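Local coordinates for penicillin-binding protein PbpB (Mycobacterium tuberculosis, PDB 6KGU) that synthesises cross-linked peptidoglycan from lipid intermediates during cell-wall biogenesis and binds beta-lactam antibiotics such as aztreonam, at residues A[276-280]-A[441-445]; A[338-342]-A[366-372]; A[390-394]-A[510-514]; A[399-404]-A[432-436]. The contacts are given in a common frame with arbitrary orientation. Numbering follows the deposited sequence.

Interaction 1: residues A[276-280]-A[441-445]; sequences ASAVI and TVRQM
Two helical segments, 276-280 and 441-445, pack at an angle of 129° between their N-to-C directions, with axes 10.3 Å apart at closest approach. Backbone angles are helical, with I280 N bonded to A276 O (3.2 Å) and M445 N to T441 O (3.0 Å). S277 and V442 set the register, CA to CA 6.4 Å. V442 (chi1 t) presents CG2 to the first helix, 3.9 Å from S277 CA, 4.1 Å from A276 O and 4.4 Å from I280 CG1. I280 (m, m) is the residue most covered by the other helix (62 Å²): its CG1 lies 3.9 Å from M445 CE and its CG2 4.0 Å from T441 CG2. M445 (chi1 -96°, chi2 t, chi3 m) brings CE to 4.3 Å from A276 CB. The polar ends of S277 and T441 turn to their own helices, S277 OG to I273 O and T441 OG1 to Q437 O. This is plain apolar packing within the transpeptidase domain, joining helix 436-445 to the helix that follows S269, by similarity the acyl-ester serine, whose side chain lies about 11 Å from that of A276. Helix 317-323 adjoins A276 and M445; helix 326-336 meets A278 and V279.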
# COMPACT_ATOMS: atom_id res chain seq x y z
N ALA A 276 -7.12 8.65 -14.35
CA ALA A 276 -6.40 8.17 -15.53
C ALA A 276 -7.07 6.95 -16.12
O ALA A 276 -7.24 6.85 -17.34
CB ALA A 276 -4.95 7.84 -15.17
N SER A 277 -7.46 6.00 -15.25
CA SER A 277 -8.10 4.77 -15.68
C SER A 277 -9.47 5.05 -16.27
O SER A 277 -9.85 4.46 -17.29
CB SER A 277 -8.22 3.81 -14.49
OG SER A 277 -6.94 3.49 -13.97
N ALA A 278 -10.23 5.93 -15.63
CA ALA A 278 -11.57 6.22 -16.12
C ALA A 278 -11.53 6.88 -17.50
O ALA A 278 -12.25 6.46 -18.42
CB ALA A 278 -12.32 7.09 -15.12
N VAL A 279 -10.68 7.90 -17.66
CA VAL A 279 -10.68 8.63 -18.93
C VAL A 279 -10.22 7.73 -20.07
O VAL A 279 -10.71 7.85 -21.20
CB VAL A 279 -9.84 9.92 -18.79
CG1 VAL A 279 -8.40 9.73 -19.22
CG2 VAL A 279 -10.47 11.08 -19.56
N ILE A 280 -9.30 6.79 -19.82
CA ILE A 280 -8.88 5.87 -20.87
C ILE A 280 -9.96 4.80 -21.12
O ILE A 280 -10.30 4.50 -22.27
CB ILE A 280 -7.53 5.21 -20.53
CG1 ILE A 280 -6.41 6.26 -20.44
CG2 ILE A 280 -7.19 4.09 -21.53
CD1 ILE A 280 -6.11 6.97 -21.75
N THR A 441 -2.30 0.43 -20.95
CA THR A 441 -2.09 1.82 -21.35
C THR A 441 -1.78 2.71 -20.14
O THR A 441 -0.89 3.57 -20.21
CB THR A 441 -3.32 2.31 -22.11
OG1 THR A 441 -3.38 1.64 -23.37
CG2 THR A 441 -3.27 3.82 -22.35
N VAL A 442 -2.48 2.50 -19.03
CA VAL A 442 -2.22 3.32 -17.85
C VAL A 442 -0.83 3.03 -17.27
O VAL A 442 -0.10 3.95 -16.89
CB VAL A 442 -3.33 3.11 -16.80
CG1 VAL A 442 -2.95 3.75 -15.47
CG2 VAL A 442 -4.69 3.66 -17.31
N ARG A 443 -0.44 1.75 -17.22
CA ARG A 443 0.91 1.37 -16.79
C ARG A 443 1.98 2.07 -17.62
O ARG A 443 2.97 2.58 -17.08
CB ARG A 443 1.12 -0.15 -16.90
CG ARG A 443 0.33 -0.99 -15.94
CD ARG A 443 0.97 -2.38 -15.74
NE ARG A 443 1.15 -3.16 -16.97
CZ ARG A 443 0.28 -4.06 -17.43
NH1 ARG A 443 -0.86 -4.27 -16.80
NH2 ARG A 443 0.55 -4.75 -18.53
N GLN A 444 1.81 2.07 -18.95
CA GLN A 444 2.79 2.73 -19.80
C GLN A 444 2.83 4.23 -19.54
O GLN A 444 3.91 4.82 -19.44
CB GLN A 444 2.48 2.45 -21.28
CG GLN A 444 2.85 1.03 -21.71
CD GLN A 444 4.34 0.74 -21.57
OE1 GLN A 444 5.19 1.57 -21.88
NE2 GLN A 444 4.66 -0.44 -21.07
N MET A 445 1.65 4.86 -19.40
CA MET A 445 1.58 6.28 -19.09
C MET A 445 2.34 6.61 -17.82
O MET A 445 3.07 7.60 -17.76
CB MET A 445 0.13 6.74 -18.95
CG MET A 445 -0.50 7.34 -20.18
SD MET A 445 -1.95 8.36 -19.80
CE MET A 445 -2.97 7.19 -18.89

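Interaction 2: residues A[338-342]-A[366-372]; sequences PERYY and VPPIDQW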
# COMPACT_ATOMS: atom_id res chain seq x y z
N PRO A 338 -19.31 12.94 -12.93
CA PRO A 338 -19.36 12.45 -11.54
C PRO A 338 -19.78 10.99 -11.40
O PRO A 338 -19.18 10.24 -10.62
CB PRO A 338 -20.39 13.38 -10.88
CG PRO A 338 -20.36 14.62 -11.69
CD PRO A 338 -20.09 14.19 -13.10
N GLU A 339 -20.81 10.56 -12.15
CA GLU A 339 -21.34 9.21 -11.99
C GLU A 339 -20.32 8.15 -12.38
O GLU A 339 -20.08 7.19 -11.64
CB GLU A 339 -22.60 9.05 -12.83
CG GLU A 339 -23.84 9.66 -12.19
CD GLU A 339 -25.12 9.04 -12.71
OE1 GLU A 339 -25.25 8.88 -13.94
OE2 GLU A 339 -26.00 8.70 -11.88
N ARG A 340 -19.74 8.27 -13.58
CA ARG A 340 -18.76 7.28 -13.98
C ARG A 340 -17.52 7.37 -13.09
O ARG A 340 -16.91 6.34 -12.77
CB ARG A 340 -18.40 7.44 -15.46
CG ARG A 340 -19.50 6.95 -16.41
CD ARG A 340 -19.13 7.04 -17.90
NE ARG A 340 -18.82 8.41 -18.33
CZ ARG A 340 -18.72 8.78 -19.60
NH1 ARG A 340 -18.91 7.90 -20.58
NH2 ARG A 340 -18.42 10.04 -19.91
N TYR A 341 -17.15 8.57 -12.66
CA TYR A 341 -16.00 8.69 -11.77
C TYR A 341 -16.26 7.97 -10.45
O TYR A 341 -15.45 7.15 -10.00
CB TYR A 341 -15.65 10.14 -11.51
CG TYR A 341 -14.41 10.21 -10.66
CD1 TYR A 341 -13.15 10.03 -11.23
CD2 TYR A 341 -14.50 10.37 -9.28
CE1 TYR A 341 -12.00 10.04 -10.44
CE2 TYR A 341 -13.38 10.39 -8.49
CZ TYR A 341 -12.12 10.21 -9.06
OH TYR A 341 -11.01 10.23 -8.25
N TYR A 342 -17.40 8.26 -9.81
CA TYR A 342 -17.70 7.58 -8.55
C TYR A 342 -17.80 6.07 -8.73
O TYR A 342 -17.38 5.31 -7.86
CB TYR A 342 -19.00 8.13 -7.95
CG TYR A 342 -19.40 7.46 -6.67
CD1 TYR A 342 -18.77 7.77 -5.48
CD2 TYR A 342 -20.42 6.52 -6.64
CE1 TYR A 342 -19.13 7.16 -4.29
CE2 TYR A 342 -20.80 5.90 -5.46
CZ TYR A 342 -20.15 6.23 -4.29
OH TYR A 342 -20.51 5.63 -3.11
N VAL A 366 -15.10 7.35 1.78
CA VAL A 366 -15.41 7.91 0.47
C VAL A 366 -16.84 8.44 0.52
O VAL A 366 -17.79 7.66 0.65
CB VAL A 366 -15.29 6.88 -0.66
CG1 VAL A 366 -15.66 7.51 -1.99
CG2 VAL A 366 -13.89 6.25 -0.71
N PRO A 367 -17.07 9.74 0.38
CA PRO A 367 -18.45 10.27 0.39
C PRO A 367 -19.27 9.71 -0.76
O PRO A 367 -18.89 9.83 -1.94
CB PRO A 367 -18.26 11.79 0.24
CG PRO A 367 -16.91 11.95 -0.36
CD PRO A 367 -16.07 10.79 0.13
N PRO A 368 -20.39 9.05 -0.46
CA PRO A 368 -21.26 8.55 -1.53
C PRO A 368 -21.81 9.69 -2.38
O PRO A 368 -21.92 10.84 -1.93
CB PRO A 368 -22.39 7.82 -0.77
CG PRO A 368 -22.38 8.42 0.59
CD PRO A 368 -20.94 8.77 0.88
N ILE A 369 -22.11 9.38 -3.64
CA ILE A 369 -22.38 10.44 -4.59
C ILE A 369 -23.67 11.20 -4.24
O ILE A 369 -23.73 12.42 -4.41
CB ILE A 369 -22.40 9.88 -6.03
CG1 ILE A 369 -22.43 11.02 -7.05
CG2 ILE A 369 -23.54 8.88 -6.24
CD1 ILE A 369 -22.33 10.55 -8.50
N ASP A 370 -24.68 10.51 -3.68
CA ASP A 370 -25.91 11.22 -3.36
C ASP A 370 -25.73 12.25 -2.25
O ASP A 370 -26.64 13.05 -2.03
CB ASP A 370 -27.03 10.23 -2.98
CG ASP A 370 -26.64 9.28 -1.87
OD1 ASP A 370 -25.54 9.41 -1.29
OD2 ASP A 370 -27.47 8.39 -1.56
N GLN A 371 -24.58 12.28 -1.59
CA GLN A 371 -24.30 13.29 -0.57
C GLN A 371 -23.22 14.28 -0.98
O GLN A 371 -22.79 15.08 -0.15
CB GLN A 371 -23.92 12.60 0.74
CG GLN A 371 -24.97 11.57 1.17
CD GLN A 371 -24.52 10.70 2.32
OE1 GLN A 371 -23.59 11.06 3.07
NE2 GLN A 371 -25.15 9.54 2.47
N TRP A 372 -22.78 14.25 -2.24
CA TRP A 372 -21.73 15.17 -2.67
C TRP A 372 -22.19 16.63 -2.57
O TRP A 372 -23.35 16.95 -2.84
CB TRP A 372 -21.31 14.87 -4.11
CG TRP A 372 -20.46 13.64 -4.28
CD1 TRP A 372 -20.18 12.69 -3.33
CD2 TRP A 372 -19.75 13.23 -5.46
NE1 TRP A 372 -19.36 11.71 -3.85
CE2 TRP A 372 -19.08 12.03 -5.16
CE3 TRP A 372 -19.61 13.78 -6.74
CZ2 TRP A 372 -18.29 11.36 -6.09
CZ3 TRP A 372 -18.83 13.11 -7.67
CH2 TRP A 372 -18.17 11.92 -7.34
O HOH W 1 -18.83 5.60 -1.17
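Segment 338-342 is the first stretch of helix 338-347, with Y342 N bonded to P338 O (2.8 Å). Segment 366-372 is extended through V366, P367 and P368, then makes a short 3-10 turn at 369-371, where W372 N bonds to I369 O (3.0 Å). The backbones come closest at Y342 and I369, CA to CA 6.8 Å. Y342 (chi1 t) buries the most area. One face of its ring receives I369 CB, a CH-pi contact 4.1 Å from the ring centroid and 17° off the normal. Around it gather V366 CG1, 4.2 Å from Y342 CE1, P367 O, 3.6 Å from the same CE1, and P368 CA, 3.4 Å from Y342 OH. The W372 six-membered ring stands at 84° to the Y342 ring, centroids 5.9 Å apart, with CZ2 3.7 Å from Y342 CD1. The indole is fixed by W372 NE1 donating to P367 O (2.7 Å); its CZ3 rests 3.6 Å from P338 CB, and I369 CD1 lies 4.2 Å from P338 CB. Water 1 joins Y342 OH (2.6 Å) to V366 O (2.9 Å). Y342, W372, P338 and I369 pack together near the antibiotic pocket, without touching the ligand: the Y341 side chain is about 11 Å from bound aztreonam. The contact joins the transpeptidase-domain loop between helices 338-347 and 390-401 to the first turn of helix 338-347.

Interaction 3: residues A[390-394]-A[510-514]; sequences LLQMT and VIGIM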
# COMPACT_ATOMS: atom_id res chain seq x y z
N LEU A 390 -2.95 2.56 3.38
CA LEU A 390 -1.85 2.16 2.52
C LEU A 390 -2.18 0.89 1.74
O LEU A 390 -1.84 0.77 0.56
CB LEU A 390 -0.57 1.95 3.36
CG LEU A 390 0.70 1.75 2.51
CD1 LEU A 390 0.83 2.88 1.51
CD2 LEU A 390 1.97 1.67 3.39
N LEU A 391 -2.84 -0.07 2.39
CA LEU A 391 -3.16 -1.32 1.70
C LEU A 391 -4.17 -1.08 0.58
O LEU A 391 -4.02 -1.64 -0.52
CB LEU A 391 -3.71 -2.35 2.70
CG LEU A 391 -4.09 -3.70 2.09
CD1 LEU A 391 -2.87 -4.39 1.45
CD2 LEU A 391 -4.74 -4.60 3.15
N GLN A 392 -5.21 -0.29 0.85
CA GLN A 392 -6.16 0.08 -0.20
C GLN A 392 -5.46 0.79 -1.36
O GLN A 392 -5.72 0.51 -2.53
CB GLN A 392 -7.24 1.01 0.38
CG GLN A 392 -8.27 0.29 1.25
CD GLN A 392 -9.26 1.25 1.84
OE1 GLN A 392 -8.90 2.37 2.20
NE2 GLN A 392 -10.52 0.82 1.97
N MET A 393 -4.61 1.77 -1.04
CA MET A 393 -3.87 2.49 -2.08
C MET A 393 -3.08 1.52 -2.94
O MET A 393 -3.18 1.54 -4.17
CB MET A 393 -2.95 3.52 -1.43
CG MET A 393 -2.15 4.38 -2.40
SD MET A 393 -0.91 5.39 -1.53
CE MET A 393 0.56 4.38 -1.75
N THR A 394 -2.30 0.66 -2.29
CA THR A 394 -1.52 -0.34 -3.01
C THR A 394 -2.42 -1.29 -3.80
O THR A 394 -2.07 -1.73 -4.90
CB THR A 394 -0.64 -1.11 -2.02
OG1 THR A 394 0.09 -0.16 -1.23
CG2 THR A 394 0.34 -1.99 -2.74
N VAL A 510 3.90 -4.89 -6.70
CA VAL A 510 3.24 -3.60 -6.51
C VAL A 510 3.69 -3.08 -5.16
O VAL A 510 3.63 -3.80 -4.16
CB VAL A 510 1.71 -3.75 -6.59
CG1 VAL A 510 1.04 -2.38 -6.63
CG2 VAL A 510 1.32 -4.59 -7.81
N ILE A 511 4.17 -1.84 -5.13
CA ILE A 511 4.79 -1.27 -3.95
C ILE A 511 4.08 0.03 -3.59
O ILE A 511 4.00 0.93 -4.42
CB ILE A 511 6.29 -1.02 -4.17
CG1 ILE A 511 7.01 -2.34 -4.48
CG2 ILE A 511 6.88 -0.32 -2.91
CD1 ILE A 511 8.39 -2.17 -5.07
N GLY A 512 3.59 0.12 -2.35
CA GLY A 512 2.99 1.36 -1.84
C GLY A 512 3.73 1.84 -0.61
O GLY A 512 4.07 1.04 0.27
N ILE A 513 3.96 3.15 -0.54
CA ILE A 513 4.77 3.76 0.52
C ILE A 513 4.05 5.02 1.01
O ILE A 513 3.46 5.75 0.21
CB ILE A 513 6.18 4.15 0.00
CG1 ILE A 513 6.99 2.91 -0.41
CG2 ILE A 513 6.99 4.96 1.06
CD1 ILE A 513 8.09 3.26 -1.39
N MET A 514 4.12 5.29 2.31
CA MET A 514 3.65 6.56 2.83
C MET A 514 4.62 7.05 3.90
O MET A 514 5.12 6.27 4.71
CB MET A 514 2.22 6.47 3.39
CG MET A 514 1.69 7.82 3.85
SD MET A 514 2.15 8.25 5.55
CE MET A 514 0.92 7.29 6.44
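Strand 510-514 packs against helix 390-394 at 142° between N-to-C directions, the axes 7.9 Å apart at closest approach. V510 comes first: its CG1 lies 3.6 Å from T394 O and 4.0 Å from T394 CG2. I511 turns its CA-to-CB bond away from the helix, and its side chain packs on helix 531-544. At G512 the segments are closest, CA to CA 5.0 Å from T394; T394 OG1 lies 3.3 Å and M393 CE 3.9 Å from G512 CA, while L390 CD1 is 3.7 Å from G512 C. A CB here would collide with T394 OG1, a hydroxyl held by its bond to L390 O (2.8 Å). I513 again points away, but its backbone is touched, with O 3.8 Å from M393 CE and N 3.8 Å from L390 CD1. M514 CB ends the row, 4.3 Å from L390 CD1. The alternation of side chains fits the penicillin-binding transpeptidase fold, in which helix 390-401 covers one face of the antiparallel sheet and helix 531-544 the other.

Interaction 4: residues A[399-404]-A[432-436]; sequences AIANDG and RVVSA
G404 O receives the strongest bond between 399-404 and 432-436, from V433 N at 2.8 Å, and a weak second one from V434 N at 3.4 Å. The R432 side chain (t, p, p) folds back along its own segment so that NH1 donates to V434 O (3.0 Å) and, weakly, to D403 O (3.1 Å). Water 2 accepts from R432 NH2 (3.0 Å) and donates weakly to D403 O (3.3 Å). CA-H...O contacts join A436 CA to D403 O (3.2 Å) and G404 CA to V434 O (3.3 Å). The backbones are nearest at D403-A436 (CA to CA 4.3 Å) and G404-V434 (4.7 Å). Residues 399-401 end helix 390-401, and N402 (-93/41), D403 and G404 follow in its closing turn, a Schellman motif: D403 is left-handed (59/36), G404 N bonds weakly to A399 O (2.8 Å) and D403 N weakly to I400 O (3.4 Å). G404 (94/-3) lacks a CB, which would strike V434 O. In the second segment V433 (-99/-51) interrupts the extended chain of R432, V434 and S435, and S435 (chi1 p) is the N-cap of helix 436-445, its OG bonding T438 N. The D403 carboxylate turns to R443 in a salt bridge. D403 CB and A436 CB are 4.0 Å apart, I400 CD1 (m, m) lies 3.8 Å from V434 CG2 (m), and A399 CB 4.1 Å from V433 CG2 (t).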
# COMPACT_ATOMS: atom_id res chain seq x y z
N ALA A 399 -4.71 -3.60 -9.19
CA ALA A 399 -5.72 -3.81 -10.22
C ALA A 399 -5.15 -3.51 -11.60
O ALA A 399 -5.38 -4.26 -12.57
CB ALA A 399 -6.95 -2.93 -9.96
N ILE A 400 -4.43 -2.40 -11.71
CA ILE A 400 -3.84 -1.99 -12.97
C ILE A 400 -2.68 -2.89 -13.34
O ILE A 400 -2.46 -3.22 -14.51
CB ILE A 400 -3.42 -0.51 -12.85
CG1 ILE A 400 -4.66 0.39 -12.78
CG2 ILE A 400 -2.47 -0.11 -13.99
CD1 ILE A 400 -5.56 0.28 -14.03
N ALA A 401 -1.90 -3.31 -12.33
CA ALA A 401 -0.82 -4.26 -12.57
C ALA A 401 -1.35 -5.58 -13.14
O ALA A 401 -0.73 -6.19 -14.01
CB ALA A 401 -0.07 -4.52 -11.27
N ASN A 402 -2.51 -6.03 -12.65
CA ASN A 402 -3.06 -7.33 -13.04
C ASN A 402 -4.03 -7.19 -14.21
O ASN A 402 -5.10 -7.80 -14.23
CB ASN A 402 -3.73 -7.99 -11.83
CG ASN A 402 -4.12 -9.43 -12.09
OD1 ASN A 402 -3.38 -10.20 -12.70
ND2 ASN A 402 -5.31 -9.80 -11.62
N ASP A 403 -3.67 -6.34 -15.19
CA ASP A 403 -4.40 -6.23 -16.45
C ASP A 403 -5.85 -5.85 -16.21
O ASP A 403 -6.75 -6.31 -16.92
CB ASP A 403 -4.29 -7.52 -17.27
CG ASP A 403 -3.04 -7.54 -18.16
OD1 ASP A 403 -2.38 -6.48 -18.27
OD2 ASP A 403 -2.73 -8.59 -18.76
N GLY A 404 -6.08 -5.01 -15.20
CA GLY A 404 -7.39 -4.45 -14.94
C GLY A 404 -8.23 -5.22 -13.93
O GLY A 404 -9.34 -4.77 -13.61
N ARG A 432 -13.22 -6.97 -12.00
CA ARG A 432 -12.85 -6.27 -13.23
C ARG A 432 -13.08 -4.78 -13.05
O ARG A 432 -14.23 -4.34 -12.87
CB ARG A 432 -13.67 -6.84 -14.39
CG ARG A 432 -13.66 -6.02 -15.70
CD ARG A 432 -12.33 -6.09 -16.43
NE ARG A 432 -11.91 -7.45 -16.75
CZ ARG A 432 -10.70 -7.75 -17.21
NH1 ARG A 432 -9.80 -6.78 -17.41
NH2 ARG A 432 -10.38 -9.01 -17.45
N VAL A 433 -12.01 -3.99 -13.06
CA VAL A 433 -12.08 -2.53 -12.91
C VAL A 433 -12.02 -1.83 -14.27
O VAL A 433 -12.82 -0.95 -14.56
CB VAL A 433 -10.95 -2.03 -11.99
CG1 VAL A 433 -11.02 -0.51 -11.85
CG2 VAL A 433 -10.99 -2.72 -10.62
N VAL A 434 -11.03 -2.18 -15.08
CA VAL A 434 -10.88 -1.69 -16.44
C VAL A 434 -10.42 -2.85 -17.30
O VAL A 434 -10.02 -3.90 -16.78
CB VAL A 434 -9.88 -0.52 -16.54
CG1 VAL A 434 -10.34 0.68 -15.74
CG2 VAL A 434 -8.48 -1.00 -16.11
N SER A 435 -10.45 -2.67 -18.62
CA SER A 435 -10.02 -3.74 -19.50
C SER A 435 -8.51 -3.94 -19.40
O SER A 435 -7.77 -3.09 -18.89
CB SER A 435 -10.40 -3.44 -20.96
OG SER A 435 -9.60 -2.40 -21.52
N ALA A 436 -8.05 -5.10 -19.90
CA ALA A 436 -6.61 -5.34 -19.97
C ALA A 436 -5.92 -4.26 -20.79
O ALA A 436 -4.85 -3.77 -20.42
CB ALA A 436 -6.33 -6.72 -20.56
O HOH W 2 -7.44 -9.43 -17.92

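How the interactions relate
Interactions 1 and 3 are buried, 3 within about 1 Å of the chain centre and 1 about 19 Å from it; 2 and 4 are partly buried. Helix 390-401 serves both 3 and 4: its beginning lies on the sheet by apolar packing, the turn after its end meets a loop through hydrogen bonds, one strong and two weak, one of the weak from the R432 side chain. Helix 436-445, capped in interaction 4, supplies the second segment of 1, and R443 ties the two: NH1 salt-bridges D403 OD1 (3.1 Å) and probably hydrogen-bonds I400 O (3.0 Å). Interaction 2, its centre 21 to 23 Å from the others, relies on aromatic and proline contacts plus a water bridge.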